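Local coordinates for extracellular solute-binding protein, family 1 (Bifidobacterium longum subsp. infantis ATCC 15697, PDB 3OMB) that probably captures a solute, likely a carbohydrate, outside the cell for uptake by an ABC transporter, and binds a magnesium ion, at residues Gln165-Asn170 / Val307-Ser312; Pro210-Lys215 / Ala285-Asp290. All coordinates share one frame; numbering follows the deposited sequence.

Contact 1 (Gln165-Asn170 / Val307-Ser312); sequences QHMLIN and VVFGWS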
loop_
_atom_site.group_PDB
_atom_site.type_symbol
_atom_site.label_atom_id
_atom_site.label_comp_id
_atom_site.label_asym_id
_atom_site.label_seq_id
_atom_site.Cartn_x
_atom_site.Cartn_y
_atom_site.Cartn_z
ATOM N N GLN A 165 -1.707 -2.392 -7.424
ATOM C CA GLN A 165 -1.627 -3.782 -7.900
ATOM C C GLN A 165 -1.996 -3.881 -9.364
ATOM O O GLN A 165 -3.045 -3.383 -9.772
ATOM C CB GLN A 165 -2.579 -4.675 -7.091
ATOM C CG GLN A 165 -2.658 -4.298 -5.602
ATOM C CD GLN A 165 -1.352 -4.524 -4.876
ATOM O OE1 GLN A 165 -0.682 -5.565 -5.065
ATOM N NE2 GLN A 165 -0.968 -3.548 -4.032
ATOM N N HIS A 166 -1.132 -4.517 -10.164
ATOM C CA HIS A 166 -1.384 -4.715 -11.584
ATOM C C HIS A 166 -0.849 -6.059 -12.012
ATOM O O HIS A 166 -0.049 -6.657 -11.294
ATOM C CB HIS A 166 -0.744 -3.599 -12.404
ATOM C CG HIS A 166 -0.934 -2.255 -11.784
ATOM N ND1 HIS A 166 -0.004 -1.700 -10.934
ATOM C CD2 HIS A 166 -1.994 -1.413 -11.787
ATOM C CE1 HIS A 166 -0.457 -0.541 -10.486
ATOM N NE2 HIS A 166 -1.661 -0.340 -10.994
HETATM N N MSE A 167 -1.345 -6.547 -13.145
HETATM C CA MSE A 167 -0.898 -7.795 -13.726
HETATM C C MSE A 167 -0.222 -7.449 -15.045
HETATM O O MSE A 167 -0.827 -6.849 -15.928
HETATM C CB MSE A 167 -2.112 -8.698 -13.973
HETATM C CG MSE A 167 -1.756 -10.020 -14.602
HETATM SE SE MSE A 167 -3.315 -11.141 -14.672
HETATM C CE MSE A 167 -2.459 -12.835 -15.063
ATOM N N LEU A 168 1.038 -7.817 -15.175
ATOM C CA LEU A 168 1.865 -7.406 -16.305
ATOM C C LEU A 168 2.161 -8.583 -17.206
ATOM O O LEU A 168 2.394 -9.700 -16.730
ATOM C CB LEU A 168 3.187 -6.841 -15.791
ATOM C CG LEU A 168 3.060 -5.754 -14.736
ATOM C CD1 LEU A 168 4.440 -5.399 -14.159
ATOM C CD2 LEU A 168 2.305 -4.496 -15.323
ATOM N N ILE A 169 2.187 -8.349 -18.510
ATOM C CA ILE A 169 2.457 -9.449 -19.446
ATOM C C ILE A 169 3.396 -9.010 -20.550
ATOM O O ILE A 169 3.365 -7.833 -20.973
ATOM C CB ILE A 169 1.158 -10.057 -20.029
ATOM C CG1 ILE A 169 1.501 -11.274 -20.911
ATOM C CG2 ILE A 169 0.335 -9.010 -20.813
ATOM C CD1 ILE A 169 0.342 -12.219 -21.126
ATOM N N ASN A 170 4.254 -9.937 -20.995
ATOM C CA ASN A 170 5.150 -9.653 -22.091
ATOM C C ASN A 170 4.372 -9.680 -23.402
ATOM O O ASN A 170 4.158 -10.738 -23.982
ATOM C CB ASN A 170 6.351 -10.605 -22.127
ATOM C CG ASN A 170 7.460 -10.122 -23.079
ATOM O OD1 ASN A 170 7.193 -9.647 -24.166
ATOM N ND2 ASN A 170 8.704 -10.253 -22.655
ATOM N N VAL A 307 4.721 -13.258 -17.265
ATOM C CA VAL A 307 3.589 -12.686 -16.492
ATOM C C VAL A 307 4.029 -12.533 -15.027
ATOM O O VAL A 307 4.608 -13.476 -14.453
ATOM C CB VAL A 307 2.319 -13.619 -16.520
ATOM C CG1 VAL A 307 1.186 -13.084 -15.607
ATOM C CG2 VAL A 307 1.784 -13.814 -17.930
ATOM N N VAL A 308 3.764 -11.361 -14.435
ATOM C CA VAL A 308 3.916 -11.137 -12.994
ATOM C C VAL A 308 2.831 -10.170 -12.527
ATOM O O VAL A 308 2.243 -9.450 -13.343
ATOM C CB VAL A 308 5.279 -10.463 -12.594
ATOM C CG1 VAL A 308 6.436 -11.333 -12.940
ATOM C CG2 VAL A 308 5.439 -9.042 -13.247
ATOM N N PHE A 309 2.628 -10.108 -11.214
ATOM C CA PHE A 309 1.908 -8.981 -10.610
ATOM C C PHE A 309 2.938 -7.976 -10.154
ATOM O O PHE A 309 3.982 -8.351 -9.609
ATOM C CB PHE A 309 1.020 -9.434 -9.435
ATOM C CG PHE A 309 -0.003 -10.460 -9.834
ATOM C CD1 PHE A 309 -1.107 -10.096 -10.603
ATOM C CD2 PHE A 309 0.153 -11.792 -9.470
ATOM C CE1 PHE A 309 -2.065 -11.049 -10.976
ATOM C CE2 PHE A 309 -0.789 -12.741 -9.832
ATOM C CZ PHE A 309 -1.894 -12.375 -10.600
ATOM N N GLY A 310 2.669 -6.701 -10.395
ATOM C CA GLY A 310 3.633 -5.678 -10.023
ATOM C C GLY A 310 3.134 -4.269 -10.207
ATOM O O GLY A 310 1.951 -4.053 -10.469
ATOM N N TRP A 311 4.042 -3.307 -10.046
ATOM C CA TRP A 311 3.683 -1.887 -10.150
ATOM C C TRP A 311 3.501 -1.453 -11.604
ATOM O O TRP A 311 2.438 -0.934 -11.979
ATOM C CB TRP A 311 4.741 -1.028 -9.450
ATOM C CG TRP A 311 4.473 0.456 -9.425
ATOM C CD1 TRP A 311 4.937 1.380 -10.306
ATOM C CD2 TRP A 311 3.704 1.186 -8.449
ATOM N NE1 TRP A 311 4.515 2.648 -9.947
ATOM C CE2 TRP A 311 3.758 2.556 -8.811
ATOM C CE3 TRP A 311 2.996 0.819 -7.305
ATOM C CZ2 TRP A 311 3.126 3.562 -8.069
ATOM C CZ3 TRP A 311 2.372 1.824 -6.552
ATOM C CH2 TRP A 311 2.428 3.183 -6.954
ATOM N N SER A 312 4.532 -1.681 -12.417
ATOM C CA SER A 312 4.606 -1.150 -13.780
ATOM C C SER A 312 5.709 -1.845 -14.584
ATOM O O SER A 312 6.673 -2.352 -14.011
ATOM C CB SER A 312 4.887 0.358 -13.752
ATOM O OG SER A 312 6.250 0.612 -13.442
#
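L168 and V308 form the central hydrogen-bonded pair of two antiparallel strands, 166-170 and 307-310, whose directions differ by 149°. L168 N reaches V308 O over 2.7 Å with an N-H...O angle of 175°; V308 N returns the bond to L168 O. Farther along, G310 N donates to H166 O at 2.9 Å.

A side chain adds a further polar link. With CG beside its own backbone N (chi1 -42°), the H166 ring turns ND1 onto a lone pair of G310 O, 3.1 Å away and near the ring plane. NE2 is hydrogen-bonded to N445 OD1 of helix 436-452, so the imidazole joins sheet to helix. An alanine in place of H166 would probably cost G310 O the bond from ND1 and leave N445 OD1 without this partner, so that this side-chain tie between strand and helix is lost.

Apolar contacts lie on both faces. On one, the extended selenomethionine M167 passes obliquely beside F309, with SE 5.0 Å from the ring centroid, a Met-aromatic contact, while its CE meets V307 CG1 at 3.7 Å. On the other, L168 CD1 touches V308 CG2 at 3.9 Å.

All touching residues are buried, as expected of central neighbouring strands in the mixed sheet of a solute-binding-protein lobe.

Contact 2 (Pro210-Lys215 / Ala285-Asp290); sequences PMNIKK and ATKDDD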
loop_
_atom_site.group_PDB
_atom_site.type_symbol
_atom_site.label_atom_id
_atom_site.label_comp_id
_atom_site.label_asym_id
_atom_site.label_seq_id
_atom_site.Cartn_x
_atom_site.Cartn_y
_atom_site.Cartn_z
ATOM N N PRO A 210 7.251 -18.837 -17.436
ATOM C CA PRO A 210 6.005 -18.306 -18.028
ATOM C C PRO A 210 5.303 -17.297 -17.111
ATOM O O PRO A 210 4.945 -16.196 -17.550
ATOM C CB PRO A 210 5.163 -19.565 -18.257
ATOM C CG PRO A 210 6.174 -20.604 -18.525
ATOM C CD PRO A 210 7.268 -20.314 -17.495
HETATM N N MSE A 211 5.131 -17.663 -15.844
HETATM C CA MSE A 211 4.550 -16.743 -14.880
HETATM C C MSE A 211 5.365 -16.864 -13.604
HETATM O O MSE A 211 5.743 -17.982 -13.202
HETATM C CB MSE A 211 3.074 -17.056 -14.640
HETATM C CG MSE A 211 2.430 -16.165 -13.592
HETATM SE SE MSE A 211 0.548 -16.656 -13.385
HETATM C CE MSE A 211 0.012 -15.225 -12.127
ATOM N N ASN A 212 5.682 -15.724 -12.999
ATOM C CA ASN A 212 6.405 -15.751 -11.726
ATOM C C ASN A 212 5.537 -15.165 -10.624
ATOM O O ASN A 212 4.815 -14.198 -10.840
ATOM C CB ASN A 212 7.783 -15.046 -11.826
ATOM C CG ASN A 212 8.794 -15.611 -10.842
ATOM O OD1 ASN A 212 8.496 -16.541 -10.087
ATOM N ND2 ASN A 212 9.988 -15.053 -10.837
ATOM N N ILE A 213 5.585 -15.775 -9.446
ATOM C CA ILE A 213 4.782 -15.321 -8.313
ATOM C C ILE A 213 5.665 -15.216 -7.059
ATOM O O ILE A 213 6.672 -15.962 -6.925
ATOM C CB ILE A 213 3.518 -16.221 -8.062
ATOM C CG1 ILE A 213 3.903 -17.697 -7.833
ATOM C CG2 ILE A 213 2.519 -16.132 -9.250
ATOM C CD1 ILE A 213 2.720 -18.583 -7.375
ATOM N N LYS A 214 5.278 -14.295 -6.169
ATOM C CA LYS A 214 5.919 -14.062 -4.887
ATOM C C LYS A 214 5.591 -15.151 -3.866
ATOM O O LYS A 214 4.470 -15.692 -3.849
ATOM C CB LYS A 214 5.469 -12.706 -4.311
ATOM C CG LYS A 214 6.087 -11.504 -5.009
ATOM C CD LYS A 214 5.585 -10.127 -4.506
ATOM C CE LYS A 214 6.034 -9.806 -3.071
ATOM N NZ LYS A 214 5.605 -8.411 -2.576
ATOM N N LYS A 215 6.559 -15.455 -2.998
ATOM C CA LYS A 215 6.302 -16.363 -1.894
ATOM C C LYS A 215 5.269 -15.728 -0.971
ATOM O O LYS A 215 5.094 -14.512 -0.969
ATOM C CB LYS A 215 7.595 -16.729 -1.142
ATOM C CG LYS A 215 8.210 -15.640 -0.241
ATOM C CD LYS A 215 9.360 -16.282 0.539
ATOM C CE LYS A 215 9.853 -15.439 1.699
ATOM N NZ LYS A 215 10.746 -14.336 1.232
ATOM N N ALA A 285 7.916 -20.855 -3.577
ATOM C CA ALA A 285 7.409 -20.674 -2.212
ATOM C C ALA A 285 8.493 -20.297 -1.233
ATOM O O ALA A 285 8.190 -19.812 -0.147
ATOM C CB ALA A 285 6.654 -21.913 -1.711
ATOM N N THR A 286 9.747 -20.508 -1.616
ATOM C CA THR A 286 10.856 -20.275 -0.689
ATOM C C THR A 286 11.815 -19.206 -1.212
ATOM O O THR A 286 12.819 -18.894 -0.569
ATOM C CB THR A 286 11.622 -21.590 -0.337
ATOM O OG1 THR A 286 12.146 -22.184 -1.535
ATOM C CG2 THR A 286 10.702 -22.594 0.368
ATOM N N LYS A 287 11.479 -18.625 -2.356
ATOM C CA LYS A 287 12.384 -17.705 -3.022
ATOM C C LYS A 287 12.287 -16.321 -2.401
ATOM O O LYS A 287 11.196 -15.767 -2.259
ATOM C CB LYS A 287 12.098 -17.637 -4.513
ATOM C CG LYS A 287 13.060 -16.712 -5.257
ATOM C CD LYS A 287 12.759 -16.690 -6.747
ATOM C CE LYS A 287 13.183 -17.975 -7.451
ATOM N NZ LYS A 287 12.519 -18.024 -8.802
ATOM N N ASP A 288 13.432 -15.765 -2.029
ATOM C CA ASP A 288 13.451 -14.478 -1.345
ATOM C C ASP A 288 13.036 -13.383 -2.332
ATOM O O ASP A 288 13.273 -13.518 -3.521
ATOM C CB ASP A 288 14.848 -14.206 -0.785
ATOM C CG ASP A 288 14.872 -13.025 0.170
ATOM O OD1 ASP A 288 13.999 -12.949 1.091
ATOM O OD2 ASP A 288 15.764 -12.159 -0.006
ATOM N N ASP A 289 12.407 -12.319 -1.826
ATOM C CA ASP A 289 11.994 -11.186 -2.657
ATOM C C ASP A 289 13.068 -10.703 -3.648
ATOM O O ASP A 289 12.773 -10.522 -4.843
ATOM C CB ASP A 289 11.498 -10.019 -1.786
ATOM C CG ASP A 289 10.598 -9.059 -2.552
ATOM O OD1 ASP A 289 9.618 -9.513 -3.214
ATOM O OD2 ASP A 289 10.859 -7.832 -2.491
ATOM N N ASP A 290 14.298 -10.506 -3.170
ATOM C CA ASP A 290 15.386 -10.052 -4.039
ATOM C C ASP A 290 15.651 -10.983 -5.244
ATOM O O ASP A 290 15.798 -10.507 -6.381
ATOM C CB ASP A 290 16.663 -9.813 -3.234
ATOM C CG ASP A 290 16.522 -8.638 -2.254
ATOM O OD1 ASP A 290 15.922 -7.597 -2.640
ATOM O OD2 ASP A 290 16.995 -8.754 -1.095
HETATM O O HOH W 1 9.823 -17.611 -8.050
HETATM O O HOH W 2 7.925 -7.387 -4.428
HETATM O O HOH W 3 9.323 -14.546 -3.685
HETATM O O HOH W 4 12.923 -16.797 1.101
#
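K287 O accepts a 2.7 Å hydrogen bond from a water that in turn accepts from K215 N, and the same carbonyl lies against the K215 side chain, 3.4 Å from CD. K215 supplies much of the meeting surface: its CG sits between backbone N and carbonyl carbon (chi1 73°), which sends the chain across the 285-288 turn, with CB 3.3 Å from A285 O. A bend at the last torsion (chi4 -79°) brings NZ to D288 OD1 at 3.5 Å, a salt bridge between side chains lying side by side.

The other polar links across the contact also run through water. N212 OD1 accepts a hydrogen bond from a water that itself accepts from K287 NZ at 2.8 Å; that ammonium has a salt bridge to D295, and N212 ND2 bonds Q296 and D295, both on helix 289-297. K214 NZ stands 4.2 Å from D289 OD1, beyond a salt bridge, and a water spans the pair, while W223 O takes a direct bond from NZ.

With 283 Å² buried, this is a largely water-mediated surface contact that joins the loop after strand 209-211, at the edge of the four-stranded sheet, to the N-terminal end of helix 289-297, where D288 holds the N-cap position but its side chain makes no capping bond and pairs with K215 instead.

How the contacts relate
From the N terminus the chain passes several earlier strands and helices before strand 166-170, then runs through helices 171-177 and 185-197 and the magnesium-binding residues between D199 and E208 to reach strand 209-211. The loop after it is met by 285-290, and contact 2 closes there across 69 intervening residues. The last residues of 285-290 already begin helix 289-297, which leads to strand 305-310, whose pairing with 166-170 closes the wider loop of contact 1; contact 2 is therefore nested inside it. The contact centres lie 13 Å apart, and both contacts reach one sheet, where 305-310 sits between 166-170 and 209-211: V307 O is 2.9 Å from N212 N, and F309 packs on M211.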